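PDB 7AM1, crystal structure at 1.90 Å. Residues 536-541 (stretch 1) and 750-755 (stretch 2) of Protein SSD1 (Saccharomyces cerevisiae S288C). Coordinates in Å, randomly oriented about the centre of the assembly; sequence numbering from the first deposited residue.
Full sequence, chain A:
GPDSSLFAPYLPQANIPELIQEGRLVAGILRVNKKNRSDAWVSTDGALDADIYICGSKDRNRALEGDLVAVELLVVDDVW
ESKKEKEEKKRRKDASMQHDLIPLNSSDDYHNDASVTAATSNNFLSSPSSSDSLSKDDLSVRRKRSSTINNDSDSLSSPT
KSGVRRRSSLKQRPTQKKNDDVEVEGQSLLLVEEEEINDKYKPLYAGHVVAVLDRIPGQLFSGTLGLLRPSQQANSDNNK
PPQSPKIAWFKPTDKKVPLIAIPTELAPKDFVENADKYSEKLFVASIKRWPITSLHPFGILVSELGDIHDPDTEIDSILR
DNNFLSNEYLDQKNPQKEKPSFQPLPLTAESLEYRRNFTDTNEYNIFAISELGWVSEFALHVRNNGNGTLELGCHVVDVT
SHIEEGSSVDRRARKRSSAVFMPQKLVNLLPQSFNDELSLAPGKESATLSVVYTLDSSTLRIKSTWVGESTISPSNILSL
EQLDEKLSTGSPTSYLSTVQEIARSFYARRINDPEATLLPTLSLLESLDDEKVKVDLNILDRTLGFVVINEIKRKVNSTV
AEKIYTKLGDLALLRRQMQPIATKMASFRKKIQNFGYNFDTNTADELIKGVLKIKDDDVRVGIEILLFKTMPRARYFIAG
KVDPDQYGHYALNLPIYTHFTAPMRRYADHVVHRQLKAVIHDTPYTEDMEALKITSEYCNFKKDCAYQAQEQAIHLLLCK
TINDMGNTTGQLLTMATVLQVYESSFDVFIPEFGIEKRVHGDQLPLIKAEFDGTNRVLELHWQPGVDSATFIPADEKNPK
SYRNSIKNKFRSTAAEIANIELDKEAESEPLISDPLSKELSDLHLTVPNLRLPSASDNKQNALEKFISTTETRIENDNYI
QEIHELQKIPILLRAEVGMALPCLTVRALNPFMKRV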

# COMPACT_ATOMS: atom_id res chain seq x y z
N ASP A 536 11.09 -4.72 0.98
CA ASP A 536 11.36 -5.53 2.16
C ASP A 536 10.18 -6.44 2.45
O ASP A 536 9.04 -6.13 2.09
CB ASP A 536 11.63 -4.66 3.38
CG ASP A 536 12.64 -3.57 3.11
OD1 ASP A 536 13.79 -3.90 2.75
OD2 ASP A 536 12.28 -2.38 3.24
N LEU A 537 10.47 -7.58 3.08
CA LEU A 537 9.40 -8.46 3.54
C LEU A 537 8.53 -7.79 4.58
O LEU A 537 7.37 -8.17 4.75
CB LEU A 537 10.02 -9.75 4.09
CG LEU A 537 9.26 -11.06 3.89
CD1 LEU A 537 8.95 -11.33 2.42
CD2 LEU A 537 10.08 -12.20 4.51
N ASN A 538 9.05 -6.79 5.28
CA ASN A 538 8.31 -6.05 6.29
C ASN A 538 8.07 -4.64 5.79
O ASN A 538 9.02 -3.87 5.61
CB ASN A 538 9.06 -6.04 7.62
CG ASN A 538 8.22 -5.52 8.77
OD1 ASN A 538 7.21 -4.85 8.56
ND2 ASN A 538 8.63 -5.82 9.99
N ILE A 539 6.80 -4.29 5.57
CA ILE A 539 6.47 -2.96 5.08
C ILE A 539 6.86 -1.87 6.06
O ILE A 539 6.93 -0.69 5.70
CB ILE A 539 4.96 -2.86 4.75
CG1 ILE A 539 4.11 -3.25 5.96
CG2 ILE A 539 4.62 -3.74 3.56
CD1 ILE A 539 2.64 -2.89 5.80
N LEU A 540 7.12 -2.23 7.32
CA LEU A 540 7.51 -1.24 8.32
C LEU A 540 8.99 -0.86 8.23
O LEU A 540 9.38 0.16 8.80
CB LEU A 540 7.20 -1.77 9.72
CG LEU A 540 5.73 -2.05 10.02
CD1 LEU A 540 5.57 -2.68 11.40
CD2 LEU A 540 4.90 -0.77 9.92
N ASP A 541 9.81 -1.65 7.53
CA ASP A 541 11.24 -1.39 7.50
C ASP A 541 11.55 -0.12 6.71
O ASP A 541 11.02 0.10 5.61
CB ASP A 541 11.98 -2.58 6.87
CG ASP A 541 12.06 -3.80 7.78
OD1 ASP A 541 11.52 -3.78 8.91
OD2 ASP A 541 12.69 -4.79 7.36
N ILE A 750 1.86 -7.37 14.74
CA ILE A 750 3.14 -8.04 15.00
C ILE A 750 4.18 -7.21 14.25
O ILE A 750 4.36 -7.41 13.04
CB ILE A 750 3.09 -9.50 14.53
CG1 ILE A 750 1.80 -10.16 15.03
CG2 ILE A 750 4.31 -10.26 15.05
CD1 ILE A 750 1.54 -11.55 14.45
N PRO A 751 4.85 -6.26 14.91
CA PRO A 751 5.76 -5.37 14.16
C PRO A 751 6.88 -6.12 13.46
O PRO A 751 7.38 -5.64 12.44
CB PRO A 751 6.31 -4.44 15.25
CG PRO A 751 5.29 -4.46 16.33
CD PRO A 751 4.71 -5.85 16.32
N GLU A 752 7.27 -7.29 13.97
CA GLU A 752 8.35 -8.04 13.35
C GLU A 752 7.96 -8.58 11.98
O GLU A 752 8.84 -8.88 11.17
CB GLU A 752 8.78 -9.20 14.26
CG GLU A 752 9.46 -8.75 15.54
CD GLU A 752 8.49 -8.28 16.60
OE1 GLU A 752 7.27 -8.46 16.43
OE2 GLU A 752 8.96 -7.73 17.62
N PHE A 753 6.66 -8.73 11.72
CA PHE A 753 6.18 -9.18 10.43
C PHE A 753 5.49 -8.07 9.63
O PHE A 753 5.28 -8.24 8.43
CB PHE A 753 5.19 -10.34 10.62
CG PHE A 753 5.84 -11.61 11.09
CD1 PHE A 753 6.30 -11.74 12.38
CD2 PHE A 753 6.00 -12.69 10.22
CE1 PHE A 753 6.89 -12.91 12.82
CE2 PHE A 753 6.59 -13.86 10.66
CZ PHE A 753 7.04 -13.97 11.95
N GLY A 754 5.16 -6.95 10.27
CA GLY A 754 4.40 -5.90 9.60
C GLY A 754 3.01 -6.33 9.19
O GLY A 754 2.56 -6.01 8.08
N ILE A 755 2.31 -7.05 10.07
CA ILE A 755 0.95 -7.48 9.80
C ILE A 755 0.05 -7.14 10.98
O ILE A 755 0.50 -6.99 12.12
CB ILE A 755 0.85 -8.99 9.47
CG1 ILE A 755 1.34 -9.84 10.65
CG2 ILE A 755 1.60 -9.30 8.19
CD1 ILE A 755 1.20 -11.34 10.43
O HOH W 1 4.97 -6.64 5.84
O HOH W 2 7.43 -9.31 7.25

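Two loops more than two hundred residues apart in sequence meet here through a small interface of 230 Å², and neither forms a regular helix or strand across the contact. The backbones come closest where Asn538 faces Gly754, with 5.1 Å between Asn538 CA and Gly754 CA. These two residues, followed by Leu540, have the most surface covered by the opposing stretch, and the contact is organised around them.

Asn538 begins a type I beta turn that ends at Asp541, closed by the backbone hydrogen bond from Asp541 N to Asn538 O at 3.0 Å. Its CA-to-CB bond points sideways, but with chi1 in the t well the amide at its end comes nearer to stretch 2. There Asn538 ND2 donates a hydrogen bond to Pro751 O, 2.8 Å away with an N-H...O angle of 156°, joining a side-chain amide to a backbone carbonyl of the other loop. The other end of the same amide serves its own turn: Asn538 OD1 accepts a hydrogen bond from Leu540 N at 2.9 Å. The side chain therefore braces the turn and ties it to its neighbour at once, its two polar atoms each engaged. Buried as the residue is, such pairing makes up for the water the amide gives up.

Gly754 lies against this amide, its CA 3.2 Å from Asn538 OD1. Glycine suits the position on two counts. Its phi of 64° lies in a region that other residues adopt less readily, and an ideal CB would point toward stretch 1 and sit 2.1 Å from Asn538 OD1, a clear clash, with Ile539 CG1 only 3.4 Å away. The absence of a side chain thus leaves room for the Asn538 amide against the glycine backbone. Within stretch 2, Phe753 N donates to Ile750 O at 3.0 Å and Ile750 N to Ile755 O at 3.0 Å, holding the loop in a compact bend.

Leu540 supplies the apolar part of the contact. Its CB points toward stretch 2, and Leu540 CD1 lies 3.6 Å from Pro751 O, 3.9 Å from Gly754 CA and 4.3 Å from Pro751 CB, a van der Waals contact with the proline ring beside the polar link. Ile539 adds a lesser contact, its CG1 3.8 Å from Gly754 O. Phe753 directs its CA-to-CB bond away, and its closest approaches to stretch 1 are made by backbone atoms.

Water completes the join where two carbonyls face each other without a donor between them: Leu537 O and Phe753 O are 4.2 Å apart. Water 2 bridges them, donating to Phe753 O at 2.7 Å and, more weakly, to Leu537 O, also at 2.7 Å from the water oxygen. Water 1 lies within hydrogen-bonding distance of the same pair, its oxygen 3.0 Å from Leu537 O and 3.1 Å from Phe753 O, and accepts a hydrogen bond from Ile539 N at 3.0 Å.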